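Local coordinates for PA14 domain-containing protein (Clostridium clariflavum, PDB 6QDI) that probably senses plant cell-wall polysaccharides outside the cell as the calcium-binding tandem PA14 region of a membrane-bound RsgI-like anti-sigma factor, at residues T203-Y217 with K246-V260. Numbering follows the deposited sequence.
Sequences TGFIQVPYDGDYVFY and KTEAISLKAGQRVEV
Two chain crossovers at one end of the second PA14 domain's beta-sandwich pair here, each linking one sheet to the other. Strand 203-207 runs antiparallel to 257-260 (closest approach of the segment axes 4.5 Å), and strand 212-217 likewise pairs with 250-252 in the facing sheet. In the first ladder, Ile206 and Val258 form a hydrogen-bonded pair (Val258 N to Ile206 O, 2.8 Å). On the face bearing Phe205, the guanidinium of Arg257 lies flat on the ring: CZ sits 3.8 Å from the Phe205 centroid, 18° off the normal, evidence for a cation-pi stack. A bend at chi3 (45°) folds the arginine over the ring, while NH1 also salt-bridges the C-terminal carboxylate of Arg295. Gln207 NE2 reaches Gly255 O at 2.9 Å, with the acceptor in its amide plane; its OE1 shares a water with Arg257 NH2. The type II turn Lys253-Gln256 is held by two bonds from the 208-211 crossover: Gly255 N donates to Val208 O, and Ala254 N to Asp211 OD1 (2.7 Å, nearly straight at 169°). Between the sheets, Val208 CG2 lies against both Leu252 CD1 (3.8 Å) and Val258 CG2 (3.9 Å), joining the two ladders; Leu252 CD1 also packs on Tyr214. Farther along, the register shifts by one residue, and Phe216 N bonds Thr247 OG1 (3.0 Å). Two adjacent crossovers thus bridge facing sheets, as in the antiparallel beta-sandwich of a PA14 domain.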
# COMPACT_ATOMS: atom_id res chain seq x y z
N THR A 203 4.33 -10.58 17.33
CA THR A 203 4.33 -11.88 17.94
C THR A 203 3.00 -12.60 17.73
O THR A 203 1.94 -12.01 17.62
CB THR A 203 4.62 -11.77 19.46
OG1 THR A 203 3.66 -10.92 20.09
CG2 THR A 203 6.03 -11.34 19.77
N GLY A 204 3.09 -13.93 17.76
CA GLY A 204 1.92 -14.79 17.72
C GLY A 204 2.29 -16.10 17.11
O GLY A 204 3.37 -16.66 17.39
N PHE A 205 1.37 -16.61 16.29
CA PHE A 205 1.50 -17.96 15.70
C PHE A 205 1.05 -17.92 14.27
O PHE A 205 0.09 -17.23 13.95
CB PHE A 205 0.69 -19.00 16.49
CG PHE A 205 1.23 -19.24 17.87
CD1 PHE A 205 0.92 -18.36 18.91
CD2 PHE A 205 2.10 -20.26 18.14
CE1 PHE A 205 1.47 -18.52 20.17
CE2 PHE A 205 2.62 -20.44 19.41
CZ PHE A 205 2.33 -19.55 20.40
N ILE A 206 1.73 -18.70 13.43
CA ILE A 206 1.28 -18.99 12.09
C ILE A 206 0.71 -20.41 12.11
O ILE A 206 1.41 -21.33 12.52
CB ILE A 206 2.45 -18.89 11.09
CG1 ILE A 206 3.13 -17.52 11.16
CG2 ILE A 206 1.98 -19.21 9.67
CD1 ILE A 206 4.45 -17.40 10.46
N GLN A 207 -0.54 -20.56 11.70
CA GLN A 207 -1.13 -21.89 11.66
C GLN A 207 -1.12 -22.36 10.22
O GLN A 207 -1.68 -21.70 9.34
CB GLN A 207 -2.51 -21.93 12.31
CG GLN A 207 -2.94 -23.39 12.55
CD GLN A 207 -3.98 -23.54 13.67
OE1 GLN A 207 -4.70 -22.59 13.97
NE2 GLN A 207 -4.01 -24.70 14.30
N VAL A 208 -0.51 -23.50 10.00
CA VAL A 208 -0.15 -23.97 8.67
C VAL A 208 -1.37 -24.53 7.95
O VAL A 208 -2.09 -25.35 8.49
CB VAL A 208 0.95 -25.04 8.81
CG1 VAL A 208 1.25 -25.73 7.49
CG2 VAL A 208 2.19 -24.41 9.42
N PRO A 209 -1.61 -24.12 6.69
CA PRO A 209 -2.84 -24.56 6.03
C PRO A 209 -2.77 -25.93 5.39
O PRO A 209 -3.81 -26.59 5.30
CB PRO A 209 -3.05 -23.49 4.95
CG PRO A 209 -1.66 -22.95 4.67
CD PRO A 209 -0.98 -22.97 6.01
N TYR A 210 -1.60 -26.34 4.94
CA TYR A 210 -1.41 -27.54 4.08
C TYR A 210 -0.18 -28.29 4.48
O TYR A 210 0.84 -27.68 4.81
CB TYR A 210 -1.27 -27.14 2.59
CG TYR A 210 -2.33 -26.18 2.08
CD1 TYR A 210 -3.67 -26.52 2.07
CD2 TYR A 210 -1.97 -24.93 1.60
CE1 TYR A 210 -4.65 -25.62 1.64
CE2 TYR A 210 -2.95 -24.05 1.16
CZ TYR A 210 -4.28 -24.40 1.19
OH TYR A 210 -5.21 -23.47 0.78
N ASP A 211 -0.22 -29.63 4.43
CA ASP A 211 0.98 -30.38 4.64
C ASP A 211 2.00 -30.14 3.49
O ASP A 211 1.65 -30.25 2.33
CB ASP A 211 0.71 -31.90 4.61
CG ASP A 211 -0.01 -32.48 5.75
OD1 ASP A 211 -0.35 -31.81 6.74
OD2 ASP A 211 -0.23 -33.72 5.67
N GLY A 212 3.24 -29.86 3.86
CA GLY A 212 4.35 -29.79 2.89
C GLY A 212 5.43 -28.85 3.37
O GLY A 212 5.49 -28.51 4.54
N ASP A 213 6.32 -28.48 2.46
CA ASP A 213 7.49 -27.68 2.75
C ASP A 213 7.24 -26.20 2.47
O ASP A 213 6.66 -25.85 1.44
CB ASP A 213 8.70 -28.12 1.92
CG ASP A 213 9.44 -29.34 2.49
OD1 ASP A 213 8.92 -30.10 3.31
OD2 ASP A 213 10.61 -29.52 2.12
N TYR A 214 7.67 -25.37 3.43
CA TYR A 214 7.49 -23.92 3.37
C TYR A 214 8.84 -23.23 3.48
O TYR A 214 9.73 -23.68 4.16
CB TYR A 214 6.59 -23.45 4.50
CG TYR A 214 5.16 -23.91 4.39
CD1 TYR A 214 4.81 -25.24 4.66
CD2 TYR A 214 4.14 -23.03 4.08
CE1 TYR A 214 3.50 -25.65 4.55
CE2 TYR A 214 2.84 -23.42 4.01
CZ TYR A 214 2.50 -24.75 4.25
OH TYR A 214 1.18 -25.13 4.14
N VAL A 215 8.91 -22.06 2.85
CA VAL A 215 10.02 -21.11 3.04
C VAL A 215 9.39 -19.77 3.42
O VAL A 215 8.45 -19.35 2.79
CB VAL A 215 10.85 -20.97 1.73
CG1 VAL A 215 11.87 -19.86 1.85
CG2 VAL A 215 11.56 -22.30 1.44
N PHE A 216 9.98 -19.12 4.42
CA PHE A 216 9.57 -17.76 4.79
C PHE A 216 10.58 -16.75 4.26
O PHE A 216 11.80 -16.98 4.32
CB PHE A 216 9.46 -17.63 6.30
CG PHE A 216 8.43 -18.51 6.88
CD1 PHE A 216 7.11 -18.09 6.94
CD2 PHE A 216 8.73 -19.74 7.39
CE1 PHE A 216 6.12 -18.89 7.48
CE2 PHE A 216 7.75 -20.55 7.91
CZ PHE A 216 6.43 -20.13 7.95
N TYR A 217 10.05 -15.65 3.75
CA TYR A 217 10.85 -14.54 3.21
C TYR A 217 10.53 -13.30 4.02
O TYR A 217 9.37 -12.93 4.19
CB TYR A 217 10.52 -14.27 1.76
CG TYR A 217 10.79 -15.42 0.81
CD1 TYR A 217 9.91 -16.47 0.64
CD2 TYR A 217 11.96 -15.45 0.08
CE1 TYR A 217 10.21 -17.51 -0.25
CE2 TYR A 217 12.24 -16.47 -0.80
CZ TYR A 217 11.36 -17.49 -0.95
OH TYR A 217 11.60 -18.55 -1.81
N LYS A 246 15.75 -15.18 3.62
CA LYS A 246 14.83 -16.29 3.65
C LYS A 246 15.31 -17.38 4.59
O LYS A 246 16.51 -17.51 4.87
CB LYS A 246 14.58 -16.84 2.28
CG LYS A 246 15.79 -17.48 1.59
CD LYS A 246 15.45 -17.92 0.16
CE LYS A 246 16.63 -18.45 -0.66
NZ LYS A 246 17.62 -19.25 0.10
N THR A 247 14.33 -18.17 5.04
CA THR A 247 14.64 -19.38 5.79
C THR A 247 15.05 -20.49 4.82
O THR A 247 14.79 -20.42 3.62
CB THR A 247 13.45 -19.84 6.65
OG1 THR A 247 12.37 -20.26 5.83
CG2 THR A 247 12.99 -18.73 7.58
N GLU A 248 15.59 -21.56 5.38
CA GLU A 248 15.61 -22.84 4.69
C GLU A 248 14.18 -23.37 4.57
O GLU A 248 13.26 -22.88 5.23
CB GLU A 248 16.49 -23.84 5.46
CG GLU A 248 17.91 -23.38 5.62
CD GLU A 248 18.54 -23.15 4.28
OE1 GLU A 248 18.60 -24.11 3.48
OE2 GLU A 248 18.95 -22.00 4.01
N ALA A 249 13.98 -24.37 3.73
CA ALA A 249 12.70 -25.07 3.69
C ALA A 249 12.43 -25.81 4.99
O ALA A 249 13.37 -26.40 5.59
CB ALA A 249 12.66 -26.04 2.53
N ILE A 250 11.18 -25.78 5.44
CA ILE A 250 10.77 -26.39 6.67
C ILE A 250 9.54 -27.23 6.36
O ILE A 250 8.58 -26.73 5.76
CB ILE A 250 10.43 -25.33 7.74
CG1 ILE A 250 11.61 -24.37 7.97
CG2 ILE A 250 10.02 -26.05 9.02
CD1 ILE A 250 11.25 -23.14 8.78
N SER A 251 9.60 -28.50 6.75
CA SER A 251 8.46 -29.41 6.60
C SER A 251 7.44 -29.17 7.70
O SER A 251 7.78 -29.25 8.89
CB SER A 251 8.92 -30.86 6.62
OG SER A 251 7.83 -31.74 6.55
N LEU A 252 6.21 -28.87 7.31
CA LEU A 252 5.16 -28.49 8.26
C LEU A 252 3.90 -29.28 7.94
O LEU A 252 3.71 -29.81 6.83
CB LEU A 252 4.90 -26.98 8.17
CG LEU A 252 6.08 -26.08 8.55
CD1 LEU A 252 5.78 -24.63 8.19
CD2 LEU A 252 6.46 -26.24 10.01
N LYS A 253 3.04 -29.36 8.94
CA LYS A 253 1.77 -30.08 8.83
C LYS A 253 0.59 -29.16 8.92
O LYS A 253 0.61 -28.19 9.68
CB LYS A 253 1.65 -31.15 9.91
CG LYS A 253 2.80 -32.15 9.87
CD LYS A 253 2.85 -32.90 8.56
CE LYS A 253 3.89 -34.00 8.62
NZ LYS A 253 4.22 -34.51 7.26
N ALA A 254 -0.46 -29.50 8.21
CA ALA A 254 -1.70 -28.78 8.34
C ALA A 254 -2.11 -28.69 9.81
O ALA A 254 -2.12 -29.70 10.52
CB ALA A 254 -2.79 -29.42 7.52
N GLY A 255 -2.47 -27.49 10.25
CA GLY A 255 -2.87 -27.27 11.65
C GLY A 255 -1.73 -27.01 12.59
O GLY A 255 -1.96 -26.64 13.73
N GLN A 256 -0.48 -27.18 12.16
CA GLN A 256 0.64 -26.93 13.02
C GLN A 256 0.70 -25.44 13.36
O GLN A 256 0.47 -24.60 12.51
CB GLN A 256 1.93 -27.38 12.31
CG GLN A 256 3.20 -27.16 13.09
CD GLN A 256 4.40 -27.80 12.48
OE1 GLN A 256 4.29 -28.57 11.50
NE2 GLN A 256 5.54 -27.54 13.08
N ARG A 257 1.02 -25.13 14.61
CA ARG A 257 1.16 -23.76 15.07
C ARG A 257 2.64 -23.49 15.21
O ARG A 257 3.35 -24.12 16.00
CB ARG A 257 0.40 -23.52 16.38
CG ARG A 257 -1.06 -23.26 16.16
CD ARG A 257 -1.89 -23.37 17.42
NE ARG A 257 -1.30 -22.70 18.58
CZ ARG A 257 -1.47 -21.43 18.97
NH1 ARG A 257 -0.85 -21.00 20.05
NH2 ARG A 257 -2.19 -20.56 18.26
N VAL A 258 3.13 -22.55 14.41
CA VAL A 258 4.52 -22.14 14.39
C VAL A 258 4.62 -20.84 15.15
O VAL A 258 4.01 -19.84 14.78
CB VAL A 258 5.01 -21.98 12.91
CG1 VAL A 258 6.42 -21.45 12.88
CG2 VAL A 258 4.82 -23.27 12.13
N GLU A 259 5.36 -20.82 16.25
CA GLU A 259 5.52 -19.60 17.06
C GLU A 259 6.38 -18.61 16.30
O GLU A 259 7.44 -18.96 15.82
CB GLU A 259 6.14 -19.95 18.40
CG GLU A 259 6.11 -18.82 19.42
CD GLU A 259 6.75 -19.23 20.76
OE1 GLU A 259 7.62 -18.52 21.34
OE2 GLU A 259 6.41 -20.24 21.27
N VAL A 260 5.94 -17.35 16.21
CA VAL A 260 6.68 -16.34 15.46
C VAL A 260 6.95 -15.13 16.32
O VAL A 260 6.05 -14.61 17.00
CB VAL A 260 5.97 -15.97 14.16
CG1 VAL A 260 4.58 -15.45 14.32
CG2 VAL A 260 6.79 -15.02 13.30
O HOH W 1 -3.88 -20.83 15.96
O HOH W 2 1.61 -35.58 6.63